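Local coordinates for 30-kDa cleavage and polyadenylation specificity factor 30 (Arabidopsis thaliana, PDB 5ZUU), which recognises m6A-modified RNA through its YTH domain and, as part of the CPSF complex, acts in pre-mRNA 3'-end formation and poly(A) site selection, at residues L113-T118 with P130-R135; I60-V65 with E146-L151; N25-F30 with N66-F71. All coordinates share one frame; numbering follows the deposited sequence.

Interaction 1: residues L113-T118 with P130-R135; sequences LSFHKT and PVKISR. With nucleotides of chain F.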
loop_
_atom_site.group_PDB
_atom_site.type_symbol
_atom_site.label_atom_id
_atom_site.label_comp_id
_atom_site.label_asym_id
_atom_site.label_seq_id
_atom_site.Cartn_x
_atom_site.Cartn_y
_atom_site.Cartn_z
ATOM N N LEU A 113 -0.494 10.115 7.207
ATOM C CA LEU A 113 -0.829 11.263 6.403
ATOM C C LEU A 113 -2.314 11.568 6.615
ATOM O O LEU A 113 -3.215 10.819 6.211
ATOM C CB LEU A 113 -0.551 10.986 4.947
ATOM C CG LEU A 113 -0.992 12.088 3.969
ATOM C CD1 LEU A 113 -0.127 13.324 4.141
ATOM C CD2 LEU A 113 -0.868 11.580 2.535
ATOM N N SER A 114 -2.570 12.641 7.315
ATOM C CA SER A 114 -3.933 13.083 7.583
ATOM C C SER A 114 -4.697 13.433 6.312
ATOM O O SER A 114 -4.140 14.021 5.387
ATOM C CB SER A 114 -3.859 14.351 8.462
ATOM O OG SER A 114 -5.117 14.953 8.510
ATOM N N PHE A 115 -5.974 13.085 6.289
ATOM C CA PHE A 115 -6.893 13.402 5.189
ATOM C C PHE A 115 -7.054 14.931 5.006
ATOM O O PHE A 115 -7.319 15.405 3.897
ATOM C CB PHE A 115 -8.311 12.781 5.406
ATOM C CG PHE A 115 -8.400 11.256 5.297
ATOM C CD1 PHE A 115 -7.441 10.485 4.684
ATOM C CD2 PHE A 115 -9.544 10.580 5.796
ATOM C CE1 PHE A 115 -7.554 9.101 4.617
ATOM C CE2 PHE A 115 -9.645 9.190 5.705
ATOM C CZ PHE A 115 -8.660 8.466 5.097
ATOM N N HIS A 116 -6.945 15.675 6.099
ATOM C CA HIS A 116 -6.984 17.157 6.068
ATOM C C HIS A 116 -5.971 17.636 5.057
ATOM O O HIS A 116 -6.260 18.513 4.189
ATOM C CB HIS A 116 -6.684 17.732 7.464
ATOM C CG HIS A 116 -6.992 19.196 7.577
ATOM N ND1 HIS A 116 -8.228 19.723 7.223
ATOM C CD2 HIS A 116 -6.202 20.251 7.898
ATOM C CE1 HIS A 116 -8.183 21.043 7.362
ATOM N NE2 HIS A 116 -6.978 21.379 7.796
ATOM N N LYS A 117 -4.802 17.007 5.102
ATOM C CA LYS A 117 -3.720 17.380 4.200
ATOM C C LYS A 117 -3.887 16.977 2.754
ATOM O O LYS A 117 -3.188 17.506 1.937
ATOM C CB LYS A 117 -2.381 16.868 4.703
ATOM C CG LYS A 117 -1.961 17.583 5.950
ATOM C CD LYS A 117 -0.706 16.907 6.452
ATOM C CE LYS A 117 -0.273 17.401 7.817
ATOM N NZ LYS A 117 0.714 16.373 8.287
ATOM N N THR A 118 -4.815 16.087 2.448
ATOM C CA THR A 118 -5.156 15.688 1.104
ATOM C C THR A 118 -6.436 16.272 0.602
ATOM O O THR A 118 -6.927 15.848 -0.427
ATOM C CB THR A 118 -5.301 14.149 0.986
ATOM O OG1 THR A 118 -6.523 13.721 1.580
ATOM C CG2 THR A 118 -4.202 13.460 1.661
ATOM N N PRO A 130 -13.094 13.699 -3.379
ATOM C CA PRO A 130 -11.806 13.835 -2.711
ATOM C C PRO A 130 -11.194 12.475 -2.490
ATOM O O PRO A 130 -11.908 11.526 -2.262
ATOM C CB PRO A 130 -12.125 14.510 -1.369
ATOM C CG PRO A 130 -13.569 14.715 -1.338
ATOM C CD PRO A 130 -14.158 14.460 -2.697
ATOM N N VAL A 131 -9.886 12.356 -2.636
ATOM C CA VAL A 131 -9.258 11.031 -2.566
ATOM C C VAL A 131 -9.474 10.255 -1.273
ATOM O O VAL A 131 -9.331 9.039 -1.282
ATOM C CB VAL A 131 -7.764 11.097 -2.842
ATOM C CG1 VAL A 131 -7.527 11.649 -4.238
ATOM C CG2 VAL A 131 -7.026 11.951 -1.799
ATOM N N LYS A 132 -9.784 10.940 -0.152
ATOM C CA LYS A 132 -10.141 10.246 1.096
ATOM C C LYS A 132 -11.356 9.315 0.958
ATOM O O LYS A 132 -11.425 8.320 1.658
ATOM C CB LYS A 132 -10.333 11.182 2.286
ATOM C CG LYS A 132 -11.514 12.129 2.217
ATOM C CD LYS A 132 -11.924 12.540 3.601
ATOM C CE LYS A 132 -13.041 13.581 3.546
ATOM N NZ LYS A 132 -13.284 14.004 4.943
ATOM N N ILE A 133 -12.277 9.673 0.051
ATOM C CA ILE A 133 -13.459 8.854 -0.307
ATOM C C ILE A 133 -13.053 7.855 -1.384
ATOM O O ILE A 133 -13.185 8.104 -2.584
ATOM C CB ILE A 133 -14.640 9.741 -0.799
ATOM C CG1 ILE A 133 -14.824 10.884 0.193
ATOM C CG2 ILE A 133 -15.915 8.907 -0.967
ATOM C CD1 ILE A 133 -16.123 11.650 0.084
ATOM N N SER A 134 -12.419 6.797 -0.935
ATOM C CA SER A 134 -11.855 5.746 -1.764
ATOM C C SER A 134 -12.180 4.425 -1.102
ATOM O O SER A 134 -11.826 4.225 0.058
ATOM C CB SER A 134 -10.337 5.916 -1.904
ATOM O OG SER A 134 -10.017 7.002 -2.746
ATOM N N ARG A 135 -12.964 3.576 -1.784
ATOM C CA ARG A 135 -13.179 2.186 -1.350
ATOM C C ARG A 135 -11.935 1.374 -1.624
ATOM O O ARG A 135 -11.019 1.812 -2.311
ATOM C CB ARG A 135 -14.439 1.580 -2.009
ATOM C CG ARG A 135 -15.752 2.180 -1.479
ATOM C CD ARG A 135 -16.994 1.314 -1.753
ATOM N NE ARG A 135 -18.261 1.552 -0.969
ATOM C CZ ARG A 135 -19.044 2.583 -1.175
ATOM N NH1 ARG A 135 -20.161 2.760 -0.526
ATOM N NH2 ARG A 135 -18.676 3.498 -2.050
ATOM P P C F 6 -14.273 -0.459 2.129
ATOM O OP1 C F 6 -15.656 -0.085 2.422
ATOM O OP2 C F 6 -13.902 -0.840 0.742
ATOM O "O5'" C F 6 -13.308 0.769 2.513
ATOM C "C5'" C F 6 -13.778 1.797 3.391
ATOM C "C4'" C F 6 -13.839 3.118 2.664
ATOM O "O4'" C F 6 -14.852 3.061 1.632
ATOM C "C3'" C F 6 -14.202 4.331 3.509
ATOM O "O3'" C F 6 -13.037 4.821 4.161
ATOM C "C2'" C F 6 -14.747 5.273 2.460
ATOM O "O2'" C F 6 -13.730 5.932 1.726
ATOM C "C1'" C F 6 -15.534 4.303 1.582
ATOM N N1 C F 6 -16.937 4.077 1.989
ATOM C C2 C F 6 -17.859 5.110 1.793
ATOM O O2 C F 6 -17.460 6.192 1.344
ATOM N N3 C F 6 -19.161 4.902 2.088
ATOM C C4 C F 6 -19.558 3.710 2.542
ATOM N N4 C F 6 -20.847 3.559 2.832
ATOM C C5 C F 6 -18.643 2.631 2.745
ATOM C C6 C F 6 -17.354 2.856 2.452
ATOM P P U F 7 -13.100 5.471 5.593
ATOM O OP1 U F 7 -11.728 5.715 6.004
ATOM O OP2 U F 7 -13.959 4.733 6.465
ATOM O "O5'" U F 7 -13.806 6.878 5.361
ATOM C "C5'" U F 7 -13.121 7.872 4.606
ATOM C "C4'" U F 7 -14.051 9.006 4.309
ATOM O "O4'" U F 7 -15.186 8.533 3.543
ATOM C "C3'" U F 7 -14.652 9.646 5.541
ATOM O "O3'" U F 7 -13.758 10.662 5.953
ATOM C "C2'" U F 7 -15.936 10.236 5.011
ATOM O "O2'" U F 7 -15.710 11.394 4.239
ATOM C "C1'" U F 7 -16.369 9.148 4.044
ATOM N N1 U F 7 -17.242 8.105 4.589
ATOM C C2 U F 7 -18.600 8.370 4.681
ATOM O O2 U F 7 -19.087 9.475 4.463
ATOM N N3 U F 7 -19.363 7.305 5.082
ATOM C C4 U F 7 -18.933 6.021 5.346
ATOM O O4 U F 7 -19.756 5.161 5.654
ATOM C C5 U F 7 -17.518 5.832 5.241
ATOM C C6 U F 7 -16.744 6.851 4.858
ATOM P P A F 8 -13.471 10.901 7.470
ATOM O OP1 A F 8 -12.324 11.861 7.552
ATOM O OP2 A F 8 -13.397 9.598 8.180
ATOM O "O5'" A F 8 -14.631 11.903 7.835
ATOM C "C5'" A F 8 -15.757 11.424 8.425
ATOM C "C4'" A F 8 -16.883 12.369 8.157
ATOM O "O4'" A F 8 -17.715 11.787 7.122
ATOM C "C3'" A F 8 -17.753 12.490 9.401
ATOM O "O3'" A F 8 -17.390 13.667 10.105
ATOM C "C2'" A F 8 -19.158 12.300 8.876
ATOM O "O2'" A F 8 -19.768 13.453 8.315
ATOM C "C1'" A F 8 -18.912 11.341 7.715
ATOM N N9 A F 8 -18.850 9.890 8.009
ATOM C C8 A F 8 -17.822 8.968 8.009
ATOM N N7 A F 8 -18.216 7.735 8.223
ATOM C C5 A F 8 -19.591 7.849 8.370
ATOM C C6 A F 8 -20.594 6.900 8.600
ATOM N N6 A F 8 -20.356 5.597 8.752
ATOM N N1 A F 8 -21.864 7.344 8.715
ATOM C C2 A F 8 -22.106 8.654 8.555
ATOM N N3 A F 8 -21.250 9.642 8.323
ATOM C C4 A F 8 -19.996 9.168 8.231
HETATM O O HOH W 1 -9.086 13.928 0.423
#
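One face of the Phe115 ring is covered by Lys132, whose CB sits 3.7 Å from the ring centroid, 16° off the ring normal, in a CH-pi contact. At the ring's edge, near its plane, the phosphate oxygen OP1 of A8 of chain F comes to 3.5 Å from Phe115 CD2, and Phe71 meets the same ring edge-to-face. The guanidinium of Arg135 has one face over the base of C6 of chain F. Lys132 places CG between its backbone N and carbonyl carbon (chi1 67°) and is extended beyond it, which leads the chain off the ring and along the RNA backbone until NZ lies 3.5 Å from OP1 of A8 of chain F.

Val131 CG2 packs on Thr118, 3.8 Å from OG1. That hydroxyl donates to Phe115 O at 3.0 Å, reaching it from the same face of the carbonyl plane as Thr118 N. A water donates to Thr118 OG1 (2.8 Å) and accepts from Lys132 N (3.1 Å), bridging the two segments. Just after the type I turn from Pro130 to Ile133, Ser134 OG donates to Val131 O, and Ser134 N gives a weak bond to O2' of C6 of chain F.

This part of the YTH domain therefore meets RNA through packing, nearby charge and a weak backbone bond to a ribose. The aromatic face steadies the aliphatic root of Lys132, while its ammonium end probably adds electrostatic attraction for the phosphate of A8 of chain F. The ribose bond, to a 2'-hydroxyl absent from deoxyribose, is consistent with a preference for RNA here.

Interaction 2: residues I60-V65 with E146-L151; sequences ILIFSV and EQLASL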
loop_
_atom_site.group_PDB
_atom_site.type_symbol
_atom_site.label_atom_id
_atom_site.label_comp_id
_atom_site.label_asym_id
_atom_site.label_seq_id
_atom_site.Cartn_x
_atom_site.Cartn_y
_atom_site.Cartn_z
ATOM N N ILE A 60 1.531 0.682 -7.295
ATOM C CA ILE A 60 1.687 1.307 -6.002
ATOM C C ILE A 60 0.361 1.301 -5.233
ATOM O O ILE A 60 -0.640 1.849 -5.701
ATOM C CB ILE A 60 2.257 2.741 -6.141
ATOM C CG1 ILE A 60 3.550 2.700 -6.973
ATOM C CG2 ILE A 60 2.501 3.373 -4.739
ATOM C CD1 ILE A 60 4.611 1.746 -6.439
ATOM N N LEU A 61 0.368 0.658 -4.069
ATOM C CA LEU A 61 -0.811 0.509 -3.178
ATOM C C LEU A 61 -0.665 1.471 -2.020
ATOM O O LEU A 61 0.207 1.310 -1.195
ATOM C CB LEU A 61 -0.827 -0.920 -2.652
ATOM C CG LEU A 61 -0.775 -2.002 -3.753
ATOM C CD1 LEU A 61 -0.779 -3.354 -3.125
ATOM C CD2 LEU A 61 -1.972 -1.895 -4.703
ATOM N N ILE A 62 -1.547 2.458 -1.951
ATOM C CA ILE A 62 -1.591 3.431 -0.915
ATOM C C ILE A 62 -2.619 3.001 0.110
ATOM O O ILE A 62 -3.827 3.056 -0.156
ATOM C CB ILE A 62 -1.959 4.811 -1.520
ATOM C CG1 ILE A 62 -0.900 5.226 -2.544
ATOM C CG2 ILE A 62 -2.112 5.878 -0.449
ATOM C CD1 ILE A 62 -1.256 6.488 -3.384
ATOM N N PHE A 63 -2.163 2.655 1.319
ATOM C CA PHE A 63 -2.986 2.053 2.357
ATOM C C PHE A 63 -3.642 3.040 3.234
ATOM O O PHE A 63 -3.088 4.035 3.589
ATOM C CB PHE A 63 -2.180 1.124 3.282
ATOM C CG PHE A 63 -2.016 -0.233 2.735
ATOM C CD1 PHE A 63 -1.328 -0.419 1.516
ATOM C CD2 PHE A 63 -2.542 -1.353 3.394
ATOM C CE1 PHE A 63 -1.141 -1.699 0.988
ATOM C CE2 PHE A 63 -2.377 -2.624 2.862
ATOM C CZ PHE A 63 -1.676 -2.808 1.660
ATOM N N SER A 64 -4.817 2.702 3.666
ATOM C CA SER A 64 -5.488 3.460 4.663
ATOM C C SER A 64 -6.393 2.590 5.457
ATOM O O SER A 64 -7.297 1.921 4.880
ATOM C CB SER A 64 -6.233 4.582 4.029
ATOM O OG SER A 64 -7.113 5.185 5.001
ATOM N N VAL A 65 -6.196 2.586 6.784
ATOM C CA VAL A 65 -7.121 1.888 7.697
ATOM C C VAL A 65 -8.478 2.656 7.860
ATOM O O VAL A 65 -8.488 3.833 8.142
ATOM C CB VAL A 65 -6.467 1.619 9.054
ATOM C CG1 VAL A 65 -7.443 0.950 9.978
ATOM C CG2 VAL A 65 -5.221 0.750 8.871
ATOM N N GLU A 146 0.225 9.964 -8.153
ATOM C CA GLU A 146 1.561 10.475 -7.939
ATOM C C GLU A 146 1.582 11.702 -6.944
ATOM O O GLU A 146 2.384 11.740 -6.079
ATOM C CB GLU A 146 2.111 10.812 -9.297
ATOM C CG GLU A 146 3.542 11.285 -9.346
ATOM C CD GLU A 146 3.879 11.612 -10.798
ATOM O OE1 GLU A 146 3.141 12.454 -11.422
ATOM O OE2 GLU A 146 4.793 10.963 -11.340
ATOM N N GLN A 147 0.618 12.611 -7.023
ATOM C CA GLN A 147 0.464 13.644 -6.034
ATOM C C GLN A 147 0.193 13.153 -4.654
ATOM O O GLN A 147 0.787 13.675 -3.711
ATOM C CB GLN A 147 -0.631 14.668 -6.418
ATOM C CG GLN A 147 -0.311 15.423 -7.701
ATOM C CD GLN A 147 1.039 16.141 -7.628
ATOM O OE1 GLN A 147 1.353 16.750 -6.606
ATOM N NE2 GLN A 147 1.850 16.055 -8.684
ATOM N N LEU A 148 -0.711 12.167 -4.510
ATOM C CA LEU A 148 -1.010 11.625 -3.222
ATOM C C LEU A 148 0.184 10.883 -2.638
ATOM O O LEU A 148 0.483 11.065 -1.479
ATOM C CB LEU A 148 -2.211 10.722 -3.295
ATOM C CG LEU A 148 -2.672 10.066 -1.987
ATOM C CD1 LEU A 148 -2.966 11.124 -0.965
ATOM C CD2 LEU A 148 -3.917 9.209 -2.225
ATOM N N ALA A 149 0.853 10.064 -3.416
ATOM C CA ALA A 149 2.084 9.422 -2.917
ATOM C C ALA A 149 3.138 10.489 -2.530
ATOM O O ALA A 149 3.789 10.403 -1.502
ATOM C CB ALA A 149 2.684 8.503 -3.970
ATOM N N SER A 150 3.289 11.531 -3.333
ATOM C CA SER A 150 4.260 12.551 -2.964
ATOM C C SER A 150 3.974 13.161 -1.561
ATOM O O SER A 150 4.920 13.456 -0.836
ATOM C CB SER A 150 4.416 13.592 -4.077
ATOM O OG SER A 150 3.478 14.584 -3.826
ATOM N N LEU A 151 2.702 13.281 -1.152
ATOM C CA LEU A 151 2.374 13.786 0.180
ATOM C C LEU A 151 2.841 12.831 1.296
ATOM O O LEU A 151 3.196 13.267 2.420
ATOM C CB LEU A 151 0.867 14.034 0.359
ATOM C CG LEU A 151 0.306 15.119 -0.548
ATOM C CD1 LEU A 151 -1.217 15.169 -0.503
ATOM C CD2 LEU A 151 0.889 16.499 -0.231
#
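Ile62 on strand 58-65 and Ala149 on helix 142-154 are the closest backbone positions, their CA atoms 7.3 Å apart, with Ile62 pointing its side chain toward the helix. Ile62 makes the largest contribution to the contact. Its CG1 branch lies anti to the carbonyl carbon (chi1 -61°) and runs on extended, carrying CD1 out to the helix as the leading atom. There CD1 meets Leu148 CD2 at 4.0 Å, while the shorter CG2 branch reaches the same methyl at 4.2 Å, so that one leucine methyl touches both arms of the isoleucine. Leu148 holds its CG anti to the backbone N (chi1 -180°), which sends its CD2 methyl toward Ile62, and the two side chains cross obliquely. CD1 of Ile62 also lies 4.5 Å from Ala149 CB, the small methyl allowing the helix backbone to come near. The side chains that meet are all apolar and buried, and the contact is small, with 129 Å² buried over both sides.

Helix 142-154 thus packs on one face of the mixed sheet of the YTH domain. Strand 58-65 runs there between strands 17-24 and 70-77; Phe71 of the latter touches both Ile62 and Leu148, and Leu148 also rests on Thr118 and Leu121.

Interaction 3: residues N25-F30 with N66-F71; sequences NNRENF and NRTRHF. With nucleotides of chain F.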
loop_
_atom_site.group_PDB
_atom_site.type_symbol
_atom_site.label_atom_id
_atom_site.label_comp_id
_atom_site.label_asym_id
_atom_site.label_seq_id
_atom_site.Cartn_x
_atom_site.Cartn_y
_atom_site.Cartn_z
ATOM N N ASN A 25 -10.010 -2.866 7.428
ATOM C CA ASN A 25 -11.003 -2.698 8.484
ATOM C C ASN A 25 -10.335 -2.493 9.788
ATOM O O ASN A 25 -11.001 -2.058 10.694
ATOM C CB ASN A 25 -11.799 -3.994 8.735
ATOM C CG ASN A 25 -12.921 -4.202 7.779
ATOM O OD1 ASN A 25 -13.435 -3.258 7.160
ATOM N ND2 ASN A 25 -13.314 -5.445 7.634
ATOM N N ASN A 26 -9.065 -2.915 9.938
ATOM C CA ASN A 26 -8.383 -2.841 11.216
ATOM C C ASN A 26 -6.871 -2.597 11.058
ATOM O O ASN A 26 -6.312 -2.885 9.995
ATOM C CB ASN A 26 -8.671 -4.160 11.998
ATOM C CG ASN A 26 -8.145 -5.401 11.272
ATOM O OD1 ASN A 26 -6.962 -5.515 11.016
ATOM N ND2 ASN A 26 -9.042 -6.323 10.900
ATOM N N ARG A 27 -6.213 -2.070 12.100
ATOM C CA ARG A 27 -4.747 -1.908 12.080
ATOM C C ARG A 27 -4.027 -3.231 12.169
ATOM O O ARG A 27 -2.914 -3.410 11.643
ATOM C CB ARG A 27 -4.231 -1.067 13.219
ATOM C CG ARG A 27 -4.625 0.363 13.103
ATOM C CD ARG A 27 -3.753 1.249 14.002
ATOM N NE ARG A 27 -4.205 2.618 13.824
ATOM C CZ ARG A 27 -3.634 3.554 13.069
ATOM N NH1 ARG A 27 -2.493 3.366 12.439
ATOM N NH2 ARG A 27 -4.216 4.747 13.015
ATOM N N GLU A 28 -4.637 -4.183 12.832
ATOM C CA GLU A 28 -3.905 -5.436 13.057
ATOM C C GLU A 28 -3.453 -5.980 11.736
ATOM O O GLU A 28 -2.309 -6.367 11.643
ATOM C CB GLU A 28 -4.710 -6.485 13.811
ATOM C CG GLU A 28 -5.112 -6.058 15.219
ATOM C CD GLU A 28 -6.458 -5.317 15.291
ATOM O OE1 GLU A 28 -7.441 -5.879 15.851
ATOM O OE2 GLU A 28 -6.540 -4.167 14.797
ATOM N N ASN A 29 -4.306 -6.039 10.711
ATOM C CA ASN A 29 -3.884 -6.615 9.415
ATOM C C ASN A 29 -2.797 -5.802 8.713
ATOM O O ASN A 29 -1.918 -6.314 8.145
ATOM C CB ASN A 29 -5.069 -6.876 8.493
ATOM C CG ASN A 29 -5.971 -8.007 8.991
ATOM O OD1 ASN A 29 -7.058 -8.213 8.492
ATOM N ND2 ASN A 29 -5.511 -8.710 9.959
ATOM N N PHE A 30 -2.958 -4.510 8.764
ATOM C CA PHE A 30 -1.974 -3.612 8.219
ATOM C C PHE A 30 -0.591 -3.850 8.860
ATOM O O PHE A 30 0.436 -3.919 8.188
ATOM C CB PHE A 30 -2.477 -2.178 8.422
ATOM C CG PHE A 30 -1.405 -1.145 8.309
ATOM C CD1 PHE A 30 -0.675 -1.037 7.146
ATOM C CD2 PHE A 30 -1.108 -0.281 9.408
ATOM C CE1 PHE A 30 0.311 -0.066 7.036
ATOM C CE2 PHE A 30 -0.146 0.686 9.295
ATOM C CZ PHE A 30 0.584 0.774 8.101
ATOM N N ASN A 66 -9.599 1.950 7.650
ATOM C CA ASN A 66 -10.945 2.525 7.787
ATOM C C ASN A 66 -11.061 3.304 9.110
ATOM O O ASN A 66 -10.595 2.858 10.149
ATOM C CB ASN A 66 -12.050 1.444 7.811
ATOM C CG ASN A 66 -12.154 0.641 6.534
ATOM O OD1 ASN A 66 -11.361 0.798 5.599
ATOM N ND2 ASN A 66 -13.192 -0.192 6.464
ATOM N N ARG A 67 -11.687 4.451 9.032
ATOM C CA ARG A 67 -12.013 5.266 10.180
ATOM C C ARG A 67 -10.834 5.953 10.873
ATOM O O ARG A 67 -11.070 6.745 11.749
ATOM C CB ARG A 67 -12.925 4.497 11.194
ATOM C CG ARG A 67 -14.250 4.056 10.542
ATOM C CD ARG A 67 -15.362 3.600 11.474
ATOM N NE ARG A 67 -15.883 4.658 12.345
ATOM C CZ ARG A 67 -16.899 5.494 12.092
ATOM N NH1 ARG A 67 -17.252 6.367 13.026
ATOM N NH2 ARG A 67 -17.566 5.493 10.958
ATOM N N THR A 68 -9.590 5.715 10.461
ATOM C CA THR A 68 -8.454 6.404 11.110
ATOM C C THR A 68 -8.202 7.831 10.614
ATOM O O THR A 68 -7.328 8.498 11.144
ATOM C CB THR A 68 -7.114 5.690 10.891
ATOM O OG1 THR A 68 -6.830 5.696 9.490
ATOM C CG2 THR A 68 -7.120 4.310 11.477
ATOM N N ARG A 69 -8.914 8.266 9.573
ATOM C CA ARG A 69 -8.811 9.654 9.043
ATOM C C ARG A 69 -7.397 9.891 8.437
ATOM O O ARG A 69 -6.932 11.041 8.320
ATOM C CB ARG A 69 -9.117 10.738 10.134
ATOM C CG ARG A 69 -10.492 10.693 10.731
ATOM C CD ARG A 69 -10.610 11.665 11.891
ATOM N NE ARG A 69 -11.779 11.362 12.705
ATOM C CZ ARG A 69 -13.014 11.809 12.468
ATOM N NH1 ARG A 69 -13.278 12.634 11.457
ATOM N NH2 ARG A 69 -14.013 11.420 13.233
ATOM N N HIS A 70 -6.691 8.823 8.104
ATOM C CA HIS A 70 -5.303 8.949 7.637
ATOM C C HIS A 70 -5.004 7.873 6.535
ATOM O O HIS A 70 -5.658 6.782 6.496
ATOM C CB HIS A 70 -4.294 8.735 8.804
ATOM C CG HIS A 70 -4.198 9.870 9.772
ATOM N ND1 HIS A 70 -5.149 10.103 10.749
ATOM C CD2 HIS A 70 -3.233 10.801 9.957
ATOM C CE1 HIS A 70 -4.787 11.145 11.475
ATOM N NE2 HIS A 70 -3.630 11.595 11.002
ATOM N N PHE A 71 -3.997 8.180 5.705
ATOM C CA PHE A 71 -3.249 7.190 4.954
ATOM C C PHE A 71 -2.044 6.820 5.771
ATOM O O PHE A 71 -1.467 7.704 6.376
ATOM C CB PHE A 71 -2.816 7.720 3.593
ATOM C CG PHE A 71 -3.970 8.049 2.667
ATOM C CD1 PHE A 71 -4.617 7.043 1.928
ATOM C CD2 PHE A 71 -4.444 9.375 2.551
ATOM C CE1 PHE A 71 -5.696 7.363 1.098
ATOM C CE2 PHE A 71 -5.534 9.703 1.712
ATOM C CZ PHE A 71 -6.150 8.702 0.996
ATOM P P G F 9 -17.254 13.581 11.645
ATOM O OP1 G F 9 -17.013 14.944 12.162
ATOM O OP2 G F 9 -16.338 12.482 11.995
ATOM O "O5'" G F 9 -18.727 13.159 12.056
ATOM C "C5'" G F 9 -19.001 12.701 13.385
ATOM C "C4'" G F 9 -20.489 12.561 13.506
ATOM O "O4'" G F 9 -20.942 11.882 12.299
ATOM C "C3'" G F 9 -21.008 11.743 14.685
ATOM O "O3'" G F 9 -21.398 12.533 15.823
ATOM C "C2'" G F 9 -22.283 11.159 14.111
ATOM O "O2'" G F 9 -23.164 12.248 14.468
ATOM C "C1'" G F 9 -21.852 10.862 12.651
ATOM N N9 G F 9 -21.241 9.548 12.369
ATOM C C8 G F 9 -19.916 9.239 12.150
ATOM N N7 G F 9 -19.710 7.961 11.964
ATOM C C5 G F 9 -20.974 7.393 12.047
ATOM C C6 G F 9 -21.386 6.035 11.972
ATOM O O6 G F 9 -20.705 5.033 11.760
ATOM N N1 G F 9 -22.760 5.909 12.118
ATOM C C2 G F 9 -23.625 6.945 12.332
ATOM N N2 G F 9 -24.917 6.618 12.462
ATOM N N3 G F 9 -23.258 8.205 12.444
ATOM C C4 G F 9 -21.930 8.360 12.285
ATOM P P U F 7 -13.100 5.471 5.593
ATOM O OP1 U F 7 -11.728 5.715 6.004
ATOM O OP2 U F 7 -13.959 4.733 6.465
ATOM O "O5'" U F 7 -13.806 6.878 5.361
ATOM C "C5'" U F 7 -13.121 7.872 4.606
ATOM C "C4'" U F 7 -14.051 9.006 4.309
ATOM O "O4'" U F 7 -15.186 8.533 3.543
ATOM C "C3'" U F 7 -14.652 9.646 5.541
ATOM O "O3'" U F 7 -13.758 10.662 5.953
ATOM C "C2'" U F 7 -15.936 10.236 5.011
ATOM O "O2'" U F 7 -15.710 11.394 4.239
ATOM C "C1'" U F 7 -16.369 9.148 4.044
ATOM N N1 U F 7 -17.242 8.105 4.589
ATOM C C2 U F 7 -18.600 8.370 4.681
ATOM O O2 U F 7 -19.087 9.475 4.463
ATOM N N3 U F 7 -19.363 7.305 5.082
ATOM C C4 U F 7 -18.933 6.021 5.346
ATOM O O4 U F 7 -19.756 5.161 5.654
ATOM C C5 U F 7 -17.518 5.832 5.241
ATOM C C6 U F 7 -16.744 6.851 4.858
ATOM P P C F 6 -14.273 -0.459 2.129
ATOM O OP1 C F 6 -15.656 -0.085 2.422
ATOM O OP2 C F 6 -13.902 -0.840 0.742
ATOM O "O5'" C F 6 -13.308 0.769 2.513
ATOM C "C5'" C F 6 -13.778 1.797 3.391
ATOM C "C4'" C F 6 -13.839 3.118 2.664
ATOM O "O4'" C F 6 -14.852 3.061 1.632
ATOM C "C3'" C F 6 -14.202 4.331 3.509
ATOM O "O3'" C F 6 -13.037 4.821 4.161
ATOM C "C2'" C F 6 -14.747 5.273 2.460
ATOM O "O2'" C F 6 -13.730 5.932 1.726
ATOM C "C1'" C F 6 -15.534 4.303 1.582
ATOM N N1 C F 6 -16.937 4.077 1.989
ATOM C C2 C F 6 -17.859 5.110 1.793
ATOM O O2 C F 6 -17.460 6.192 1.344
ATOM N N3 C F 6 -19.161 4.902 2.088
ATOM C C4 C F 6 -19.558 3.710 2.542
ATOM N N4 C F 6 -20.847 3.559 2.832
ATOM C C5 C F 6 -18.643 2.631 2.745
ATOM C C6 C F 6 -17.354 2.856 2.452
#
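Asn25 and Asn66 lie side by side and point the same way, but their amide planes stand 80° apart. Asn25 OD1 comes to 3.2 Å from Asn66 ND2 at an angle too poor for a hydrogen bond. Each OD1 instead makes a weak bond to a modified residue, consistent with the m6A of the RNA, and Asn66 OD1 also lies 3.4 Å from C5' of C6 of chain F. Replacing Asn66 by an alanine is likely to leave the modified residue without one weak partner and open a gap beside Asn25 and C6 of chain F. Arg27, extended from CG to NE, brings NH2 obliquely to 3.3 Å from Thr68 CG2, while its NH1 forms a salt bridge with Glu112. Thr68 OG1 turns to Val65 O and Gln72.

The 66-69 loop also grips RNA: Arg67 presents its guanidinium edge to G9 of chain F, NH1 donating to N7 at 3.1 Å (162°), while Arg69 NH2 reaches that nucleotide's OP2 at 2.8 Å. Arg67 N donates to OP1 of U7 of chain F.

This loop joins antiparallel strands 58-65 and 70-77. It faces the start of helix 27-36, N-capped by Asn26, and Asn66 bonds through its backbone to Ser24 of strand 17-24.

How the interactions relate
All three contacts belong to the YTH domain and are organised by its mixed sheet. The centres of interactions 1 and 2 lie about 10 Å apart, of 1 and 3 about 13 Å, of 2 and 3 about 14 Å. Along the chain, interaction 3 closes before interaction 1 opens, interaction 1 nests inside the loop closed by interaction 2, and 2 and 3 interlock. Neighbouring strands 58-65, 70-77 and 103-114 link them, with hydrogen bonds between Ser64 OG and His70 O and between the Leu113 and Phe71 backbones. Apolar interaction 2 lies nearest the chain's centre; largely buried interaction 1 and surface interaction 3 bring loops to overlapping nucleotides, C6 to G9 of chain F.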